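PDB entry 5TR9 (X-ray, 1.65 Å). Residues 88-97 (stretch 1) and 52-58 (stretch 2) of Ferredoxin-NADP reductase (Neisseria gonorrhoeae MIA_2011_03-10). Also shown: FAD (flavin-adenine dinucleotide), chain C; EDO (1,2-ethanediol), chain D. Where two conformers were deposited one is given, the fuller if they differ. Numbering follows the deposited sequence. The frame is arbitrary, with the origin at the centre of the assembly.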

# COMPACT_ATOMS: atom_id res chain seq x y z
N PRO A 88 -5.03 -6.96 19.46
CA PRO A 88 -4.83 -8.41 19.68
C PRO A 88 -3.95 -9.08 18.64
O PRO A 88 -3.10 -9.90 19.01
CB PRO A 88 -6.27 -8.96 19.69
CG PRO A 88 -7.06 -7.96 18.90
CD PRO A 88 -6.45 -6.62 19.25
N MET A 89 -4.12 -8.77 17.35
CA MET A 89 -3.23 -9.39 16.37
C MET A 89 -1.81 -8.88 16.54
O MET A 89 -0.84 -9.64 16.40
CB MET A 89 -3.72 -9.14 14.94
CG MET A 89 -3.05 -10.05 13.91
SD MET A 89 -3.70 -11.73 14.06
CE MET A 89 -3.50 -12.33 12.38
N SER A 90 -1.66 -7.59 16.88
CA SER A 90 -0.34 -7.01 17.07
C SER A 90 0.42 -7.72 18.18
O SER A 90 1.63 -7.94 18.06
CB SER A 90 -0.47 -5.52 17.38
OG SER A 90 -1.03 -4.85 16.26
N ALA A 91 -0.28 -8.13 19.26
CA ALA A 91 0.39 -8.85 20.33
C ALA A 91 0.90 -10.19 19.84
O ALA A 91 1.97 -10.65 20.28
CB ALA A 91 -0.57 -9.05 21.50
N LEU A 92 0.15 -10.85 18.96
CA LEU A 92 0.64 -12.11 18.42
C LEU A 92 1.80 -11.88 17.46
O LEU A 92 2.77 -12.65 17.47
CB LEU A 92 -0.50 -12.85 17.70
CG LEU A 92 -1.68 -13.19 18.62
CD1 LEU A 92 -2.83 -13.73 17.79
CD2 LEU A 92 -1.28 -14.17 19.72
N PHE A 93 1.72 -10.85 16.61
CA PHE A 93 2.83 -10.56 15.72
C PHE A 93 4.10 -10.27 16.51
O PHE A 93 5.20 -10.63 16.08
CB PHE A 93 2.49 -9.35 14.83
CG PHE A 93 1.57 -9.65 13.67
CD1 PHE A 93 1.24 -10.94 13.31
CD2 PHE A 93 1.08 -8.59 12.92
CE1 PHE A 93 0.42 -11.17 12.21
CE2 PHE A 93 0.25 -8.82 11.83
CZ PHE A 93 -0.08 -10.10 11.47
N ALA A 94 3.97 -9.62 17.67
CA ALA A 94 5.14 -9.24 18.45
C ALA A 94 5.87 -10.44 19.03
O ALA A 94 7.06 -10.34 19.34
CB ALA A 94 4.73 -8.29 19.57
N LYS A 95 5.18 -11.57 19.18
CA LYS A 95 5.74 -12.78 19.78
C LYS A 95 6.09 -13.85 18.76
O LYS A 95 6.79 -14.81 19.12
CB LYS A 95 4.76 -13.38 20.79
N MET A 96 5.64 -13.73 17.51
CA MET A 96 5.81 -14.83 16.57
C MET A 96 7.26 -14.90 16.07
O MET A 96 8.00 -13.92 16.07
CB MET A 96 4.86 -14.68 15.38
CG MET A 96 5.23 -13.58 14.41
SD MET A 96 3.90 -13.35 13.21
CE MET A 96 4.57 -11.98 12.26
N GLN A 97 7.65 -16.10 15.64
CA GLN A 97 8.99 -16.27 15.10
C GLN A 97 9.01 -17.42 14.11
O GLN A 97 8.06 -18.19 14.00
CB GLN A 97 10.00 -16.53 16.21
CG GLN A 97 9.84 -17.87 16.87
CD GLN A 97 10.65 -17.94 18.13
OE1 GLN A 97 11.88 -18.06 18.09
NE2 GLN A 97 9.99 -17.83 19.27
PA FAD C . -7.30 -4.11 15.68
O1A FAD C . -8.23 -4.59 16.74
O2A FAD C . -7.52 -4.68 14.28
O5B FAD C . -7.35 -2.56 15.52
C5B FAD C . -7.29 -1.68 16.66
C4B FAD C . -7.22 -0.27 16.13
O4B FAD C . -5.90 -0.04 15.59
C3B FAD C . -8.16 0.04 14.98
O3B FAD C . -9.46 0.41 15.44
C2B FAD C . -7.47 1.21 14.29
O2B FAD C . -7.75 2.44 14.95
C1B FAD C . -5.99 0.88 14.51
N9A FAD C . -5.31 0.29 13.37
C8A FAD C . -5.45 -0.98 12.87
N7A FAD C . -4.66 -1.25 11.86
C5A FAD C . -3.94 -0.07 11.69
C6A FAD C . -2.93 0.29 10.78
N6A FAD C . -2.47 -0.52 9.83
N1A FAD C . -2.43 1.55 10.87
C2A FAD C . -2.89 2.36 11.83
N3A FAD C . -3.84 2.12 12.74
C4A FAD C . -4.32 0.88 12.62
N1 FAD C . -2.65 -3.44 8.74
C2 FAD C . -1.31 -3.43 8.50
O2 FAD C . -0.49 -3.23 9.42
N3 FAD C . -0.85 -3.61 7.20
C4 FAD C . -1.65 -3.82 6.09
O4 FAD C . -1.14 -3.98 4.98
C4X FAD C . -3.06 -3.84 6.36
N5 FAD C . -3.90 -4.01 5.35
C5X FAD C . -5.25 -4.04 5.63
C6 FAD C . -6.15 -4.22 4.58
C7 FAD C . -7.52 -4.25 4.80
C7M FAD C . -8.46 -4.47 3.64
C8 FAD C . -8.01 -4.11 6.11
C8M FAD C . -9.50 -4.15 6.37
C9 FAD C . -7.12 -3.92 7.16
C9A FAD C . -5.75 -3.89 6.94
N10 FAD C . -4.82 -3.65 7.98
C10 FAD C . -3.47 -3.66 7.73
C1' FAD C . -5.24 -3.63 9.38
C2' FAD C . -5.07 -5.03 9.99
O2' FAD C . -6.02 -5.95 9.47
C3' FAD C . -5.18 -4.99 11.52
O3' FAD C . -6.34 -4.27 11.90
C4' FAD C . -3.91 -4.51 12.22
O4' FAD C . -2.87 -5.48 12.00
C5' FAD C . -4.09 -4.32 13.71
O5' FAD C . -4.63 -5.52 14.28
P FAD C . -4.88 -5.63 15.84
O1P FAD C . -3.57 -5.47 16.59
O2P FAD C . -5.68 -6.87 16.08
O3P FAD C . -5.79 -4.34 16.12
C1 EDO D . -10.84 -16.68 19.93
O1 EDO D . -10.60 -18.01 20.40
C2 EDO D . -12.26 -16.26 20.27
O2 EDO D . -13.19 -17.21 19.72
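Stretch 2 52-58: RLGFYEG

The contact is centred on Phe 55, which gives up more surface to the helix than any other residue of the strand: 104 Å² of it is covered, out of 340 Å² buried in all when both sides are summed. Its CA-to-CB bond points toward the helix, with chi1 at -66° (m) and chi2 at -78°, and the ring meets four side chains of the other stretch. Leu 92 makes the closest of these approaches, its CD1 lying 3.6 Å from CD2 of Phe 55. Met 89 SD lies 3.7 Å from the same CD2, Phe 93 CE1 is 3.8 Å from Phe 55 CE2, and Met 96 SD is 3.9 Å from Phe 55 CZ.

The angles show how these neighbours are arranged. Both sulfurs sit at the ring edge, near its plane: Met 89 SD is 4.9 Å from the centroid of the Phe 55 ring and 82° off its normal, and Met 96 SD is 5.3 Å from that centroid and 81° off. Phe 93 CE1 also lies at this edge, so the two aromatic rings are not stacked face to face.

Around this centre the backbones stay well apart. Residues 52-57 are extended, with phi between -149° and -67° and psi between 103° and 167°, whereas stretch 1 opens as a helix, in which Phe 93 N donates to Met 89 O at 2.8 Å and Ala 94 N to Ser 90 O at 2.9 Å. The strand and helix axes approach to 10.3 Å and cross at 80°, nearly perpendicular. The nearest CA pairs are Leu 92 CA to Phe 55 CA at 8.5 Å and Met 89 CA to Gly 54 CA at 8.6 Å. Side chains must therefore span the gap, and no hydrogen bond joins the two stretches.

Toward the start of the strand, Met 89 leaves its backbone sideways, but its t, p, t chi angles bring the methyl group nearer: its CE is 3.5 Å from Leu 53 O and 4.1 Å from Gly 54 CA. Leu 53 and Glu 57, two residues before and after Phe 55, likewise direct CA-to-CB toward the helix, while Tyr 56 points away, the alternation expected of an extended strand.

The polar edge is reached at Glu 57, where OE1 comes within 3.8 Å of Leu 92 CD1, a contact between a carboxylate oxygen and a methyl group. The main chain of Glu 57 has a partner in 1,2-ethanediol, whose O1 donates to Glu 57 O at 2.8 Å.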

# COMPACT_ATOMS: atom_id res chain seq x y z
N ARG A 52 -6.01 -12.60 3.90
CA ARG A 52 -6.51 -12.71 5.26
C ARG A 52 -5.62 -13.71 5.98
O ARG A 52 -5.49 -14.86 5.54
CB ARG A 52 -7.98 -13.13 5.31
CG ARG A 52 -8.94 -11.95 5.32
CD ARG A 52 -10.39 -12.39 5.25
NE ARG A 52 -10.69 -13.56 6.09
CZ ARG A 52 -11.30 -13.51 7.27
NH1 ARG A 52 -11.68 -12.35 7.78
NH2 ARG A 52 -11.54 -14.63 7.94
N LEU A 53 -4.99 -13.27 7.07
CA LEU A 53 -4.08 -14.08 7.85
C LEU A 53 -4.70 -14.34 9.21
O LEU A 53 -5.44 -13.51 9.73
CB LEU A 53 -2.73 -13.39 8.05
CG LEU A 53 -1.99 -12.95 6.79
CD1 LEU A 53 -0.67 -12.24 7.15
CD2 LEU A 53 -1.73 -14.16 5.89
N GLY A 54 -4.39 -15.50 9.79
CA GLY A 54 -5.03 -15.88 11.03
C GLY A 54 -4.13 -16.72 11.90
O GLY A 54 -3.08 -17.21 11.49
N PHE A 55 -4.57 -16.87 13.15
CA PHE A 55 -3.93 -17.78 14.09
C PHE A 55 -5.00 -18.59 14.80
O PHE A 55 -6.10 -18.11 15.06
CB PHE A 55 -3.11 -17.05 15.16
CG PHE A 55 -1.91 -16.33 14.64
CD1 PHE A 55 -0.75 -17.02 14.32
CD2 PHE A 55 -1.92 -14.95 14.51
CE1 PHE A 55 0.37 -16.34 13.84
CE2 PHE A 55 -0.81 -14.26 14.05
CZ PHE A 55 0.34 -14.96 13.71
N TYR A 56 -4.65 -19.83 15.12
CA TYR A 56 -5.41 -20.57 16.12
C TYR A 56 -5.22 -19.89 17.47
O TYR A 56 -4.09 -19.62 17.89
CB TYR A 56 -4.93 -22.01 16.20
CG TYR A 56 -5.08 -22.85 14.95
CD1 TYR A 56 -6.32 -23.02 14.34
CD2 TYR A 56 -3.98 -23.50 14.40
CE1 TYR A 56 -6.46 -23.81 13.22
CE2 TYR A 56 -4.11 -24.29 13.26
CZ TYR A 56 -5.35 -24.44 12.68
OH TYR A 56 -5.49 -25.23 11.56
N GLU A 57 -6.33 -19.60 18.16
CA GLU A 57 -6.29 -19.03 19.51
C GLU A 57 -7.17 -19.90 20.39
O GLU A 57 -8.40 -19.79 20.33
CB GLU A 57 -6.78 -17.58 19.52
CG GLU A 57 -5.72 -16.53 19.30
CD GLU A 57 -6.15 -15.18 19.87
OE1 GLU A 57 -5.32 -14.53 20.54
OE2 GLU A 57 -7.31 -14.79 19.66
N GLY A 58 -6.56 -20.75 21.21
CA GLY A 58 -7.37 -21.68 21.99
C GLY A 58 -8.18 -22.53 21.03
O GLY A 58 -7.66 -23.04 20.03